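Local coordinates for putative peptidyl-arginine deiminase family protein (PDB 6B10) that probably hydrolyses agmatine to N-carbamoylputrescine, acting as an agmatine deiminase in the polyamine pathway that leads to putrescine, at residues A[211-216]-A[320-325]; A[238-243]-A[250-255]. All coordinates share one frame; numbering follows the deposited sequence.

Contact 1: A[211-216]-A[320-325]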
ATOM      1  N   LEU A 211      -7.673  -0.903  -6.673  1.00 24.60           N
ATOM      2  CA  LEU A 211      -8.467  -0.334  -7.756  1.00 24.16           C
ATOM      3  C   LEU A 211      -7.800   0.811  -8.501  1.00 23.42           C
ATOM      4  O   LEU A 211      -7.827   0.839  -9.732  1.00 22.67           O
ATOM      5  CB  LEU A 211      -9.795   0.178  -7.199  1.00 24.63           C
ATOM      6  CG  LEU A 211     -10.789  -0.879  -6.730  1.00 25.16           C
ATOM      7  CD1 LEU A 211     -11.970  -0.196  -6.069  1.00 25.22           C
ATOM      8  CD2 LEU A 211     -11.245  -1.732  -7.902  1.00 25.85           C
ATOM      9  N   ALA A 212      -7.244   1.769  -7.759  1.00 22.80           N
ATOM     10  CA  ALA A 212      -6.767   3.021  -8.354  1.00 22.99           C
ATOM     11  C   ALA A 212      -5.704   3.675  -7.494  1.00 22.09           C
ATOM     12  O   ALA A 212      -5.809   3.666  -6.271  1.00 22.51           O
ATOM     13  CB  ALA A 212      -7.931   3.984  -8.560  1.00 22.93           C
ATOM     14  N   ARG A 213      -4.709   4.267  -8.152  1.00 21.10           N
ATOM     15  CA  ARG A 213      -3.526   4.805  -7.502  1.00 20.95           C
ATOM     16  C   ARG A 213      -3.001   5.998  -8.289  1.00 21.07           C
ATOM     17  O   ARG A 213      -2.938   5.938  -9.514  1.00 21.32           O
ATOM     18  CB  ARG A 213      -2.391   3.766  -7.499  1.00 21.44           C
ATOM     19  CG  ARG A 213      -2.684   2.405  -6.884  1.00 21.58           C
ATOM     20  CD  ARG A 213      -2.709   2.430  -5.364  1.00 21.56           C
ATOM     21  NE  ARG A 213      -1.450   2.905  -4.805  1.00 21.20           N
ATOM     22  CZ  ARG A 213      -0.347   2.172  -4.645  1.00 21.46           C
ATOM     23  NH1 ARG A 213      -0.299   0.895  -5.001  1.00 21.52           N
ATOM     24  NH2 ARG A 213       0.738   2.737  -4.143  1.00 21.77           N
ATOM     25  N   PHE A 214      -2.600   7.063  -7.604  1.00 20.20           N
ATOM     26  CA  PHE A 214      -1.792   8.089  -8.244  1.00 20.65           C
ATOM     27  C   PHE A 214      -0.402   7.538  -8.536  1.00 20.70           C
ATOM     28  O   PHE A 214       0.204   6.866  -7.687  1.00 19.38           O
ATOM     29  CB  PHE A 214      -1.644   9.328  -7.360  1.00 21.06           C
ATOM     30  CG  PHE A 214      -2.901  10.128  -7.227  1.00 21.49           C
ATOM     31  CD1 PHE A 214      -3.325  10.944  -8.266  1.00 22.24           C
ATOM     32  CD2 PHE A 214      -3.662  10.071  -6.068  1.00 21.95           C
ATOM     33  CE1 PHE A 214      -4.489  11.686  -8.152  1.00 22.33           C
ATOM     34  CE2 PHE A 214      -4.824  10.812  -5.945  1.00 22.17           C
ATOM     35  CZ  PHE A 214      -5.236  11.620  -6.991  1.00 22.44           C
ATOM     36  N   ILE A 215       0.103   7.841  -9.728  1.00 20.60           N
ATOM     37  CA  ILE A 215       1.482   7.515 -10.088  1.00 20.86           C
ATOM     38  C   ILE A 215       2.343   8.766 -10.278  1.00 21.90           C
ATOM     39  O   ILE A 215       3.571   8.687 -10.246  1.00 22.40           O
ATOM     40  CB  ILE A 215       1.551   6.616 -11.336  1.00 20.92           C
ATOM     41  CG1 ILE A 215       0.950   7.303 -12.564  1.00 21.17           C
ATOM     42  CG2 ILE A 215       0.843   5.307 -11.055  1.00 21.16           C
ATOM     43  CD1 ILE A 215       1.079   6.490 -13.831  1.00 21.69           C
ATOM     44  N   ASP A 216       1.697   9.906 -10.523  1.00 22.83           N
ATOM     45  CA  ASP A 216       2.319  11.212 -10.318  1.00 23.08           C
ATOM     46  C   ASP A 216       1.219  12.191  -9.919  1.00 23.55           C
ATOM     47  O   ASP A 216       0.064  11.782  -9.768  1.00 22.75           O
ATOM     48  CB  ASP A 216       3.150  11.658 -11.540  1.00 23.70           C
ATOM     49  CG  ASP A 216       2.317  11.901 -12.800  1.00 23.77           C
ATOM     50  OD1 ASP A 216       1.162  12.366 -12.733  1.00 24.02           O
ATOM     51  OD2 ASP A 216       2.853  11.645 -13.886  1.00 25.39           O
ATOM     52  N   SER A 320      -1.555  -8.408  -2.129  1.00 32.34           N
ATOM     53  CA  SER A 320      -0.459  -8.437  -3.083  1.00 30.94           C
ATOM     54  C   SER A 320       0.662  -7.546  -2.546  1.00 28.92           C
ATOM     55  O   SER A 320       0.691  -7.272  -1.351  1.00 29.38           O
ATOM     56  CB  SER A 320      -0.964  -8.021  -4.470  1.00 30.58           C
ATOM     57  OG  SER A 320       0.038  -8.194  -5.454  1.00 30.61           O
ATOM     58  N   LEU A 321       1.570  -7.097  -3.410  1.00 26.93           N
ATOM     59  CA  LEU A 321       2.814  -6.452  -2.972  1.00 26.16           C
ATOM     60  C   LEU A 321       2.591  -5.257  -2.051  1.00 25.50           C
ATOM     61  O   LEU A 321       3.210  -5.187  -0.992  1.00 25.11           O
ATOM     62  CB  LEU A 321       3.682  -6.029  -4.166  1.00 25.92           C
ATOM     63  CG  LEU A 321       4.125  -7.114  -5.162  1.00 25.99           C
ATOM     64  CD1 LEU A 321       4.949  -6.494  -6.276  1.00 25.61           C
ATOM     65  CD2 LEU A 321       4.913  -8.235  -4.486  1.00 25.88           C
ATOM     66  N   HIS A 322       1.711  -4.335  -2.447  1.00 24.80           N
ATOM     67  CA  HIS A 322       1.472  -3.099  -1.679  1.00 24.26           C
ATOM     68  C   HIS A 322       0.921  -3.399  -0.285  1.00 25.34           C
ATOM     69  O   HIS A 322       1.308  -2.757   0.682  1.00 24.52           O
ATOM     70  CB  HIS A 322       0.510  -2.165  -2.428  1.00 23.16           C
ATOM     71  CG  HIS A 322       0.473  -0.762  -1.898  1.00 21.87           C
ATOM     72  ND1 HIS A 322      -0.644  -0.225  -1.296  1.00 21.51           N
ATOM     73  CD2 HIS A 322       1.406   0.220  -1.895  1.00 21.35           C
ATOM     74  CE1 HIS A 322      -0.397   1.023  -0.937  1.00 20.96           C
ATOM     75  NE2 HIS A 322       0.842   1.318  -1.289  1.00 20.71           N
ATOM     76  N   CYS A 323       0.017  -4.373  -0.197  1.00 27.46           N
ATOM     77  CA  CYS A 323      -0.579  -4.786   1.081  1.00 30.01           C
ATOM     78  C   CYS A 323       0.446  -5.336   2.073  1.00 29.40           C
ATOM     79  O   CYS A 323       0.263  -5.233   3.281  1.00 30.42           O
ATOM     80  CB  CYS A 323      -1.656  -5.863   0.853  1.00 32.26           C
ATOM     81  SG  CYS A 323      -3.059  -5.353  -0.164  1.00 38.37           S
ATOM     82  N   SER A 324       1.516  -5.928   1.560  1.00 30.10           N
ATOM     83  CA  SER A 324       2.530  -6.568   2.400  1.00 30.26           C
ATOM     84  C   SER A 324       3.653  -5.644   2.882  1.00 30.20           C
ATOM     85  O   SER A 324       4.617  -6.119   3.479  1.00 31.60           O
ATOM     86  CB  SER A 324       3.177  -7.707   1.624  1.00 29.77           C
ATOM     87  OG  SER A 324       4.171  -7.190   0.768  1.00 30.29           O
ATOM     88  N   CYS A 325       3.565  -4.344   2.620  1.00 28.45           N
ATOM     89  CA  CYS A 325       4.651  -3.456   3.000  1.00 26.45           C
ATOM     90  C   CYS A 325       4.168  -2.081   3.411  1.00 26.57           C
ATOM     91  O   CYS A 325       3.013  -1.713   3.185  1.00 26.76           O
ATOM     92  CB  CYS A 325       5.675  -3.359   1.869  1.00 26.33           C
ATOM     93  SG  CYS A 325       5.079  -2.618   0.324  1.00 24.64           S
TER

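Contact 2: A[238-243]-A[250-255]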
ATOM      1  N   LYS A 238     -17.915   1.414 -14.687  1.00 37.05           N
ATOM      2  CA  LYS A 238     -18.511   2.515 -13.923  1.00 38.51           C
ATOM      3  C   LYS A 238     -17.452   3.315 -13.149  1.00 36.75           C
ATOM      4  O   LYS A 238     -17.487   4.547 -13.123  1.00 36.10           O
ATOM      5  CB  LYS A 238     -19.572   1.993 -12.953  1.00 40.66           C
ATOM      6  CG  LYS A 238     -20.866   1.542 -13.611  1.00 42.67           C
ATOM      7  CD  LYS A 238     -21.805   0.950 -12.572  1.00 44.65           C
ATOM      8  CE  LYS A 238     -22.963   0.205 -13.210  1.00 47.00           C
ATOM      9  NZ  LYS A 238     -23.681  -0.622 -12.203  1.00 48.38           N
ATOM     10  N   MET A 239     -16.513   2.612 -12.524  1.00 35.23           N
ATOM     11  CA  MET A 239     -15.386   3.269 -11.864  1.00 33.58           C
ATOM     12  C   MET A 239     -14.616   4.143 -12.856  1.00 33.32           C
ATOM     13  O   MET A 239     -14.220   5.258 -12.524  1.00 33.62           O
ATOM     14  CB  MET A 239     -14.447   2.242 -11.230  1.00 32.43           C
ATOM     15  CG  MET A 239     -13.429   2.849 -10.272  1.00 31.33           C
ATOM     16  SD  MET A 239     -12.277   1.625  -9.619  1.00 30.08           S
ATOM     17  CE  MET A 239     -11.263   1.328 -11.064  1.00 30.82           C
ATOM     18  N   LYS A 240     -14.410   3.638 -14.069  1.00 33.91           N
ATOM     19  CA  LYS A 240     -13.727   4.408 -15.107  1.00 34.86           C
ATOM     20  C   LYS A 240     -14.436   5.738 -15.362  1.00 35.54           C
ATOM     21  O   LYS A 240     -13.797   6.793 -15.413  1.00 35.41           O
ATOM     22  CB  LYS A 240     -13.621   3.605 -16.408  1.00 34.91           C
ATOM     23  CG  LYS A 240     -12.835   4.304 -17.509  1.00 35.88           C
ATOM     24  CD  LYS A 240     -12.873   3.516 -18.813  1.00 37.66           C
ATOM     25  CE  LYS A 240     -12.262   4.303 -19.964  1.00 38.79           C
ATOM     26  NZ  LYS A 240     -11.754   3.406 -21.049  1.00 40.08           N
ATOM     27  N   GLU A 241     -15.758   5.681 -15.519  1.00 36.62           N
ATOM     28  CA  GLU A 241     -16.556   6.884 -15.777  1.00 36.41           C
ATOM     29  C   GLU A 241     -16.433   7.908 -14.652  1.00 34.58           C
ATOM     30  O   GLU A 241     -16.268   9.099 -14.920  1.00 34.11           O
ATOM     31  CB  GLU A 241     -18.031   6.521 -16.014  1.00 38.49           C
ATOM     32  CG  GLU A 241     -18.287   5.772 -17.319  1.00 39.66           C
ATOM     33  CD  GLU A 241     -17.783   6.525 -18.537  1.00 41.30           C
ATOM     34  OE1 GLU A 241     -17.874   7.769 -18.544  1.00 43.47           O
ATOM     35  OE2 GLU A 241     -17.286   5.877 -19.487  1.00 43.50           O
ATOM     36  N   GLU A 242     -16.513   7.441 -13.404  1.00 32.51           N
ATOM     37  CA  GLU A 242     -16.251   8.289 -12.239  1.00 31.57           C
ATOM     38  C   GLU A 242     -14.895   8.982 -12.337  1.00 30.83           C
ATOM     39  O   GLU A 242     -14.783  10.190 -12.136  1.00 30.06           O
ATOM     40  CB  GLU A 242     -16.255   7.460 -10.959  1.00 32.03           C
ATOM     41  CG  GLU A 242     -17.562   7.435 -10.209  1.00 31.70           C
ATOM     42  CD  GLU A 242     -17.466   6.555  -8.988  1.00 31.39           C
ATOM     43  OE1 GLU A 242     -17.422   7.092  -7.863  1.00 31.72           O
ATOM     44  OE2 GLU A 242     -17.401   5.322  -9.156  1.00 31.30           O
ATOM     45  N   LEU A 243     -13.862   8.205 -12.648  1.00 30.35           N
ATOM     46  CA  LEU A 243     -12.507   8.738 -12.715  1.00 29.80           C
ATOM     47  C   LEU A 243     -12.339   9.733 -13.857  1.00 31.08           C
ATOM     48  O   LEU A 243     -11.527  10.650 -13.760  1.00 30.81           O
ATOM     49  CB  LEU A 243     -11.484   7.603 -12.823  1.00 29.21           C
ATOM     50  CG  LEU A 243     -11.312   6.759 -11.547  1.00 28.32           C
ATOM     51  CD1 LEU A 243     -10.401   5.572 -11.802  1.00 27.69           C
ATOM     52  CD2 LEU A 243     -10.770   7.594 -10.403  1.00 28.25           C
ATOM     53  N   LEU A 250      -5.600   9.460 -16.975  1.00 27.23           N
ATOM     54  CA  LEU A 250      -5.888   8.081 -16.593  1.00 26.90           C
ATOM     55  C   LEU A 250      -5.015   7.109 -17.358  1.00 25.50           C
ATOM     56  O   LEU A 250      -4.804   7.276 -18.554  1.00 25.54           O
ATOM     57  CB  LEU A 250      -7.356   7.748 -16.837  1.00 27.97           C
ATOM     58  CG  LEU A 250      -8.371   8.609 -16.084  1.00 28.35           C
ATOM     59  CD1 LEU A 250      -9.782   8.206 -16.476  1.00 28.55           C
ATOM     60  CD2 LEU A 250      -8.191   8.512 -14.573  1.00 28.67           C
ATOM     61  N   LEU A 251      -4.516   6.098 -16.648  1.00 24.08           N
ATOM     62  CA  LEU A 251      -3.716   5.025 -17.225  1.00 24.33           C
ATOM     63  C   LEU A 251      -4.370   3.709 -16.815  1.00 23.91           C
ATOM     64  O   LEU A 251      -4.661   3.504 -15.640  1.00 23.41           O
ATOM     65  CB  LEU A 251      -2.267   5.123 -16.723  1.00 24.30           C
ATOM     66  CG  LEU A 251      -1.208   4.168 -17.291  1.00 24.80           C
ATOM     67  CD1 LEU A 251       0.176   4.818 -17.301  1.00 24.72           C
ATOM     68  CD2 LEU A 251      -1.155   2.858 -16.507  1.00 24.91           C
ATOM     69  N   GLU A 252      -4.620   2.820 -17.776  1.00 23.99           N
ATOM     70  CA  GLU A 252      -5.428   1.628 -17.498  1.00 23.86           C
ATOM     71  C   GLU A 252      -4.577   0.425 -17.137  1.00 23.39           C
ATOM     72  O   GLU A 252      -3.500   0.213 -17.697  1.00 24.06           O
ATOM     73  CB  GLU A 252      -6.336   1.306 -18.684  1.00 25.18           C
ATOM     74  CG  GLU A 252      -7.437   2.335 -18.890  1.00 25.53           C
ATOM     75  CD  GLU A 252      -8.408   1.974 -20.001  1.00 26.24           C
ATOM     76  OE1 GLU A 252      -8.190   0.965 -20.706  1.00 26.60           O
ATOM     77  OE2 GLU A 252      -9.408   2.706 -20.156  1.00 27.42           O
ATOM     78  N   LEU A 253      -5.076  -0.358 -16.191  1.00 22.38           N
ATOM     79  CA  LEU A 253      -4.411  -1.568 -15.731  1.00 22.17           C
ATOM     80  C   LEU A 253      -5.366  -2.734 -15.927  1.00 23.05           C
ATOM     81  O   LEU A 253      -6.115  -3.068 -15.019  1.00 22.85           O
ATOM     82  CB  LEU A 253      -4.044  -1.438 -14.250  1.00 21.55           C
ATOM     83  CG  LEU A 253      -3.187  -0.234 -13.858  1.00 21.40           C
ATOM     84  CD1 LEU A 253      -3.118  -0.112 -12.342  1.00 21.21           C
ATOM     85  CD2 LEU A 253      -1.787  -0.331 -14.462  1.00 21.41           C
ATOM     86  N   PRO A 254      -5.362  -3.351 -17.126  1.00 24.37           N
ATOM     87  CA  PRO A 254      -6.309  -4.437 -17.390  1.00 24.24           C
ATOM     88  C   PRO A 254      -6.035  -5.654 -16.527  1.00 24.13           C
ATOM     89  O   PRO A 254      -4.919  -6.152 -16.504  1.00 23.66           O
ATOM     90  CB  PRO A 254      -6.073  -4.764 -18.870  1.00 24.74           C
ATOM     91  CG  PRO A 254      -4.691  -4.269 -19.159  1.00 24.38           C
ATOM     92  CD  PRO A 254      -4.528  -3.053 -18.303  1.00 24.39           C
ATOM     93  N   ILE A 255      -7.053  -6.129 -15.822  1.00 25.02           N
ATOM     94  CA  ILE A 255      -6.877  -7.274 -14.933  1.00 25.74           C
ATOM     95  C   ILE A 255      -6.506  -8.515 -15.741  1.00 25.88           C
ATOM     96  O   ILE A 255      -6.889  -8.637 -16.906  1.00 24.84           O
ATOM     97  CB  ILE A 255      -8.128  -7.546 -14.057  1.00 26.54           C
ATOM     98  CG1 ILE A 255      -9.341  -7.953 -14.899  1.00 26.96           C
ATOM     99  CG2 ILE A 255      -8.438  -6.326 -13.195  1.00 26.76           C
ATOM    100  CD1 ILE A 255     -10.582  -8.278 -14.080  1.00 27.60           C
TER

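Contact 1: A[211-216]-A[320-325]
Arg213 and His322 make this contact by themselves, reaching toward each other from backbones whose nearest CA atoms, those of the same two residues, are still 11.0 Å apart. Leu211 leads into the strand, where Ala212 lays its methyl on Ile220 and His222 of strand 219-224. Arg213, next along, starts out toward the loop, and bends at chi2 (-76°) and chi3 (-58°) turn the guanidinium against the imidazole. NH1 sits over the centre of the ring, 3.6 Å from His322 CG. NH2 lies nearer the rim, 3.2 Å from His322 NE2, yet the angle is too poor for a hydrogen bond. The two planes are 37° apart, so the groups meet face over face but tilted. Both are buried, and polar partners fix them: Glu15 is hydrogen-bonded to His322 NE2 through OE1 and salt-bridged to Arg213 NH2 through OE2, Asp209 holds His322 ND1, and Asp150 pairs with Arg213 NE and also accepts the backbone N-H of Phe214. This is the interior of the guanidine-modifying enzyme fold, in which the nucleophilic cysteine usually lies in a loop near the C-terminus, as 320-325 does. That loop makes a short helix-like turn at 321-323. Ser324 closes it: its OG, 2.8 Å from Leu321 O, and its own N, 3.2 Å from Leu321 O, approach that carbonyl from the same face. Beyond Phe214 the first strand turns a corner at Ile215 and reaches Asp216, whose OD1 meets both Asn218 N and Thr219 OG1 in the turn into strand 219-224.

Contact 2: A[238-243]-A[250-255]
The carboxylate of Glu252 is met end-on by Lys240: NZ lies 2.6 Å from OE2, nearly in line with the CD-OE2 bond. NZ is therefore 3.8 Å from Glu252 CD, and the ammonium addresses a single oxygen instead of straddling the pair. This is both a hydrogen bond and a salt bridge, and a short one. Neither residue starts out aimed at the other. Lys240 leaves the helix with CG anti to the backbone N (chi1 -176°) and stays extended from there on, which carries its amine over to the strand; CE comes along, 3.3 Å from Glu252 OE2. Glu252 is equally stretched beyond CG, and the two chains approach at a slant.

One helical turn further on, the contact becomes apolar. Leu243 and Leu250 both point toward the opposing segment, and the branched end of Leu250 reaches the last turn of the segment at Leu243. Its CD2 rests 3.8 Å from Leu243 CB, and its CD1 is 4.0 Å from Leu243 O. Here the backbones are nearest, with 7.7 Å between the CA atoms of Leu243 and Leu250, because the chain is about to turn back from helix to strand.

The short axes run almost antiparallel, at 165°, and approach to 10.6 Å, the layering of a helix on a sheet. Helix 233-244 is the connection of a beta-alpha-beta unit whose two parallel strands, 219-224 and 249-254, lie side by side. His222 of the first of these touches Lys240, Leu243 and Leu250. Leu194 of strand 190-194 packs on Met239 and Leu243, while helix 289-300 receives Leu251 and Pro254 of the strand.

Overall arrangement
Contact 1 and contact 2 share one three-stranded sheet: strand 212-216 forms one margin, strand 249-254 the other, and 219-224 runs between them. Their centres are about 15 Å apart, and along the chain contact 2 is nested within the loop that contact 1 closes. They also touch directly, Leu211 O lying 3.7 Å from Met239 CE and Ile215 CD1 4.0 Å from Leu251 CD1. Contact 1 is central, about 4 Å from the middle of the chain, and probably lies at the active site; contact 2 lies about 19 Å out, away from it. The potassium ion, at Phe91, Asp106 and Phe107, is bound by neither, though Arg89, two residues before Phe91, hydrogen-bonds His322 O.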